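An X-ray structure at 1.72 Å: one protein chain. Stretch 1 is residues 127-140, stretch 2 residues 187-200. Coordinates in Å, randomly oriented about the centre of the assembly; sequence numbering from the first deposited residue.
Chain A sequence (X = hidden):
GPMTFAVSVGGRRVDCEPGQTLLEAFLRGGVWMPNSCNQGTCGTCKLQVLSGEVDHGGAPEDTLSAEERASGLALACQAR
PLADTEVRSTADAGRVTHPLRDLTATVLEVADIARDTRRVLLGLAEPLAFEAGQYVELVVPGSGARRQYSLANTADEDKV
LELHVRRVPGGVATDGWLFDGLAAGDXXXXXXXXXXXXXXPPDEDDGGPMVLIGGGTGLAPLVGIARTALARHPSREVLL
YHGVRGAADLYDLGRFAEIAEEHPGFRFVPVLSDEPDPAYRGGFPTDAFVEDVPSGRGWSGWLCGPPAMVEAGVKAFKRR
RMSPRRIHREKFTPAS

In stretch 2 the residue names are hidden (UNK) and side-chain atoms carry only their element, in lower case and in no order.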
# COMPACT_ATOMS: atom_id res chain seq x y z
N PRO A 127 -8.28 -18.89 -2.05
CA PRO A 127 -7.01 -18.17 -2.23
C PRO A 127 -7.24 -16.82 -2.87
O PRO A 127 -8.06 -16.67 -3.78
CB PRO A 127 -6.19 -19.09 -3.14
CG PRO A 127 -6.83 -20.43 -3.03
CD PRO A 127 -8.27 -20.23 -2.67
N LEU A 128 -6.47 -15.83 -2.41
CA LEU A 128 -6.48 -14.50 -3.00
C LEU A 128 -5.27 -14.33 -3.90
O LEU A 128 -4.14 -14.58 -3.48
CB LEU A 128 -6.47 -13.43 -1.91
CG LEU A 128 -6.52 -12.00 -2.43
CD1 LEU A 128 -7.86 -11.80 -3.15
CD2 LEU A 128 -6.36 -11.00 -1.28
N ALA A 129 -5.51 -13.92 -5.14
CA ALA A 129 -4.43 -13.55 -6.05
C ALA A 129 -4.06 -12.10 -5.81
O ALA A 129 -4.93 -11.23 -5.85
CB ALA A 129 -4.85 -13.74 -7.51
N PHE A 130 -2.77 -11.83 -5.54
CA PHE A 130 -2.30 -10.47 -5.30
C PHE A 130 -0.79 -10.42 -5.53
O PHE A 130 -0.12 -11.45 -5.62
CB PHE A 130 -2.62 -9.99 -3.87
CG PHE A 130 -1.99 -10.84 -2.79
CD1 PHE A 130 -2.68 -11.94 -2.28
CD2 PHE A 130 -0.72 -10.55 -2.29
CE1 PHE A 130 -2.11 -12.75 -1.30
CE2 PHE A 130 -0.15 -11.37 -1.29
CZ PHE A 130 -0.85 -12.47 -0.81
N GLU A 131 -0.27 -9.20 -5.63
CA GLU A 131 1.17 -8.95 -5.63
C GLU A 131 1.59 -8.51 -4.24
O GLU A 131 0.85 -7.75 -3.59
CB GLU A 131 1.54 -7.85 -6.62
CG GLU A 131 1.16 -8.15 -8.07
CD GLU A 131 1.95 -9.31 -8.62
OE1 GLU A 131 3.17 -9.39 -8.37
OE2 GLU A 131 1.34 -10.15 -9.30
N ALA A 132 2.75 -8.97 -3.77
CA ALA A 132 3.25 -8.50 -2.48
C ALA A 132 3.35 -6.99 -2.48
O ALA A 132 3.85 -6.40 -3.44
CB ALA A 132 4.61 -9.12 -2.17
N GLY A 133 2.87 -6.36 -1.40
CA GLY A 133 2.83 -4.92 -1.29
C GLY A 133 1.45 -4.32 -1.51
O GLY A 133 1.23 -3.15 -1.18
N GLN A 134 0.53 -5.10 -2.07
CA GLN A 134 -0.83 -4.62 -2.21
C GLN A 134 -1.52 -4.63 -0.86
O GLN A 134 -0.99 -5.13 0.14
CB GLN A 134 -1.59 -5.48 -3.22
CG GLN A 134 -1.07 -5.25 -4.65
CD GLN A 134 -2.02 -5.80 -5.67
OE1 GLN A 134 -2.10 -7.01 -5.85
NE2 GLN A 134 -2.75 -4.91 -6.35
N TYR A 135 -2.73 -4.05 -0.81
CA TYR A 135 -3.43 -3.89 0.45
C TYR A 135 -4.87 -4.36 0.30
O TYR A 135 -5.35 -4.64 -0.80
CB TYR A 135 -3.37 -2.43 0.95
CG TYR A 135 -4.27 -1.43 0.22
CD1 TYR A 135 -5.59 -1.23 0.63
CD2 TYR A 135 -3.79 -0.65 -0.82
CE1 TYR A 135 -6.42 -0.31 -0.01
CE2 TYR A 135 -4.63 0.29 -1.49
CZ TYR A 135 -5.93 0.45 -1.05
OH TYR A 135 -6.78 1.37 -1.67
N VAL A 136 -5.55 -4.48 1.45
CA VAL A 136 -6.96 -4.85 1.47
C VAL A 136 -7.74 -3.76 2.19
O VAL A 136 -7.21 -3.02 3.03
CB VAL A 136 -7.21 -6.21 2.13
CG1 VAL A 136 -6.57 -7.32 1.30
CG2 VAL A 136 -6.72 -6.23 3.58
N GLU A 137 -9.02 -3.66 1.84
CA GLU A 137 -9.89 -2.64 2.40
C GLU A 137 -10.87 -3.31 3.36
O GLU A 137 -11.64 -4.19 2.95
CB GLU A 137 -10.62 -1.93 1.27
CG GLU A 137 -11.51 -0.79 1.66
CD GLU A 137 -12.22 -0.26 0.44
OE1 GLU A 137 -13.47 -0.27 0.41
OE2 GLU A 137 -11.52 0.10 -0.53
N LEU A 138 -10.82 -2.92 4.64
CA LEU A 138 -11.72 -3.45 5.64
C LEU A 138 -12.85 -2.47 5.90
O LEU A 138 -12.68 -1.25 5.78
CB LEU A 138 -10.99 -3.74 6.96
CG LEU A 138 -9.71 -4.58 6.95
CD1 LEU A 138 -9.28 -4.91 8.40
CD2 LEU A 138 -9.88 -5.84 6.14
N VAL A 139 -14.00 -3.00 6.29
CA VAL A 139 -15.14 -2.19 6.72
C VAL A 139 -15.33 -2.39 8.22
O VAL A 139 -15.42 -3.54 8.69
CB VAL A 139 -16.42 -2.56 5.94
CG1 VAL A 139 -17.57 -1.64 6.35
CG2 VAL A 139 -16.17 -2.47 4.45
N VAL A 140 -15.38 -1.29 8.97
CA VAL A 140 -15.54 -1.38 10.42
C VAL A 140 -16.96 -1.83 10.71
O VAL A 140 -17.92 -1.19 10.26
CB VAL A 140 -15.24 -0.03 11.10
CG1 VAL A 140 -15.47 -0.14 12.63
CG2 VAL A 140 -13.82 0.43 10.77
N UNK A 187 -16.08 -12.75 11.64
CA UNK A 187 -16.07 -12.46 10.21
C UNK A 187 -15.79 -10.98 9.99
O UNK A 187 -16.25 -10.12 10.76
n UNK A 187 -18.91 -15.18 6.38
c UNK A 187 -17.54 -14.33 9.26
n UNK A 187 -17.04 -13.93 6.87
c UNK A 187 -16.69 -14.71 8.05
c UNK A 187 -18.09 -14.17 6.10
n UNK A 187 -18.34 -13.41 5.04
c UNK A 187 -17.40 -12.84 9.57
N UNK A 188 -15.03 -10.66 8.95
CA UNK A 188 -14.63 -9.29 8.68
C UNK A 188 -14.96 -8.96 7.24
O UNK A 188 -14.59 -9.71 6.33
c UNK A 188 -12.80 -9.30 10.43
c UNK A 188 -13.12 -9.08 8.95
c UNK A 188 -12.66 -7.69 8.49
N UNK A 189 -15.68 -7.86 7.02
CA UNK A 189 -15.99 -7.42 5.67
C UNK A 189 -14.74 -6.82 5.05
O UNK A 189 -14.13 -5.90 5.62
o UNK A 189 -19.18 -4.49 3.34
c UNK A 189 -17.59 -5.94 4.32
c UNK A 189 -17.13 -6.41 5.70
o UNK A 189 -19.26 -4.75 5.52
c UNK A 189 -18.76 -4.99 4.40
N UNK A 190 -14.34 -7.34 3.89
CA UNK A 190 -13.06 -6.96 3.32
C UNK A 190 -13.10 -7.18 1.81
O UNK A 190 -13.75 -8.11 1.33
c UNK A 190 -11.91 -7.75 3.94
N UNK A 191 -12.39 -6.32 1.08
CA UNK A 191 -12.22 -6.48 -0.36
C UNK A 191 -10.75 -6.28 -0.70
O UNK A 191 -10.03 -5.54 -0.03
c UNK A 191 -13.06 -5.49 -1.16
o UNK A 191 -12.67 -4.16 -0.79
c UNK A 191 -14.54 -5.67 -0.84
N UNK A 192 -10.30 -6.95 -1.75
CA UNK A 192 -8.94 -6.77 -2.19
C UNK A 192 -8.66 -7.66 -3.39
O UNK A 192 -9.52 -8.42 -3.84
N UNK A 193 -7.43 -7.58 -3.92
CA UNK A 193 -6.40 -6.63 -3.51
C UNK A 193 -6.56 -5.28 -4.18
O UNK A 193 -7.22 -5.17 -5.22
c UNK A 193 -5.11 -7.31 -3.99
c UNK A 193 -7.02 -8.35 -5.10
c UNK A 193 -5.55 -7.92 -5.31
N UNK A 194 -5.91 -4.26 -3.61
CA UNK A 194 -5.84 -2.93 -4.19
C UNK A 194 -4.39 -2.47 -4.15
O UNK A 194 -3.57 -3.02 -3.41
c UNK A 194 -8.89 -1.84 -2.20
c UNK A 194 -8.21 -2.25 -3.50
c UNK A 194 -8.84 -1.52 -4.68
c UNK A 194 -6.72 -1.93 -3.43
N UNK A 195 -4.07 -1.44 -4.93
CA UNK A 195 -2.81 -0.75 -4.75
C UNK A 195 -1.77 -1.11 -5.81
O UNK A 195 -1.82 -2.15 -6.46
N UNK A 196 -0.79 -0.20 -5.95
CA UNK A 196 0.28 -0.31 -6.94
C UNK A 196 1.67 -0.43 -6.31
O UNK A 196 2.67 -0.36 -7.03
c UNK A 196 0.29 0.93 -7.84
o UNK A 196 -1.36 -0.16 -9.12
o UNK A 196 -1.19 2.06 -9.26
c UNK A 196 -0.84 0.94 -8.81
N UNK A 197 1.76 -0.59 -5.00
CA UNK A 197 3.05 -0.59 -4.31
C UNK A 197 3.62 -2.01 -4.32
O UNK A 197 3.62 -2.72 -3.32
c UNK A 197 4.13 0.21 -2.12
c UNK A 197 5.50 -0.14 -0.16
c UNK A 197 2.85 -0.08 -2.88
c UNK A 197 6.19 1.46 -1.82
c UNK A 197 6.42 0.80 -0.62
c UNK A 197 4.36 -0.42 -0.91
c UNK A 197 5.04 1.16 -2.57
N UNK A 198 4.14 -2.42 -5.49
CA UNK A 198 4.65 -3.78 -5.61
C UNK A 198 5.75 -3.82 -6.65
O UNK A 198 5.93 -2.88 -7.42
c UNK A 198 2.80 -4.44 -7.23
c UNK A 198 3.52 -4.77 -5.96
n UNK A 198 1.41 -3.79 -8.81
c UNK A 198 1.58 -3.87 -7.45
c UNK A 198 2.48 -4.29 -9.41
n UNK A 198 3.33 -4.69 -8.48
N UNK A 199 6.49 -4.94 -6.68
CA UNK A 199 7.58 -5.10 -7.61
C UNK A 199 7.08 -5.16 -9.05
O UNK A 199 5.97 -5.63 -9.32
c UNK A 199 9.10 -6.37 -5.98
c UNK A 199 10.33 -5.51 -6.14
c UNK A 199 9.50 -7.77 -5.52
c UNK A 199 8.34 -6.40 -7.31
N UNK A 200 7.91 -4.75 -10.00
CA UNK A 200 7.60 -4.98 -11.42
C UNK A 200 7.61 -6.47 -11.72
O UNK A 200 8.04 -7.28 -10.88
c UNK A 200 9.24 -4.15 -9.81
c UNK A 200 9.86 -4.26 -11.19
c UNK A 200 8.73 -4.24 -12.14
O HOH W 1 5.85 -7.22 -5.04
O HOH W 2 -0.19 -1.21 -2.85
O HOH W 3 -14.17 -3.37 1.53
O HOH W 4 -13.05 -1.91 -2.60
O HOH W 5 -16.32 -6.11 9.09

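Position 187 has seven side-chain atoms: three carbons, a nitrogen, then a carbon carrying two more nitrogens. This guanidinium makes it Arg-187. It touches nothing on stretch 1.

Position 188 has one carbon carrying two carbons, so it is Val-188. Its CG1 lies 4.1 Å from Leu-138 CD2.

Position 189 has three carbons, the third carrying two oxygens: a carboxylate two carbons beyond CB, hence Glu-189. Its backbone O accepts a hydrogen bond from Val-139 N at 3.0 Å. Water 5 joins its N to Val-139 O.

Position 190 has one carbon, 3.6 Å from Leu-138 CD2. It is Ala-190.

Position 191 has one carbon carrying an oxygen and a carbon, so it is Thr-191. It pairs with Glu-137 through two backbone hydrogen bonds: Glu-137 N to Thr-191 O, 2.8 Å, and Thr-191 N to Glu-137 O, 2.9 Å. Waters 3 and 4 each link its OG1 to the Glu-137 carboxylate, weakly on the carboxylate side.

Position 192 has no side-chain atoms. An ideal CB would sit 2.7 Å from Val-136 CG1, a clash. It is Gly-192.

Position 193 has three carbons closing a ring onto the backbone N, so it is Pro-193, after a cis peptide bond. Its CB packs 3.7 Å from Phe-130 CB, and its CD lies 4.1 Å from Leu-128 CD1.

Position 194 has four carbons, forked at the second. CB lies over one face of the Tyr-135 ring, 3.5 Å from Tyr-135 CZ. It is Leu-194.

Position 195 has no side chain. Its backbone angles by themselves call for glycine: Gly-195. Its O accepts a hydrogen bond from Gln-134 NE2 at 2.9 Å.

Position 196 has two carbons, the second carrying two oxygens: Asp-196. It points away from stretch 1.

Position 197 has one carbon and a six-carbon ring, Phe-197. Gly-133 O lies at the ring edge.

Position 198 has one carbon and a five-membered ring of three carbons and two nitrogens, His-198. Glu-131 CB lies over one ring face.

Position 199 has four carbons, forked at the second: Leu-199. Water 1 bridges its N to Ala-132 O.

Position 200 has three carbons closing onto N: Pro-200, without contact.

The contact is an antiparallel strand pair. Tyr-135 and Leu-194 exchange backbone hydrogen bonds, as do Glu-137 and Thr-191; a beta bulge between these pairs shifts the register by one. Beyond the strands, the turn from Glu-131 to Gln-134 meets Phe-197 and His-198, where waters 1 and 2 bridge backbone atoms.

Stretch 2 187-200: RVEATGPLGDFHLP
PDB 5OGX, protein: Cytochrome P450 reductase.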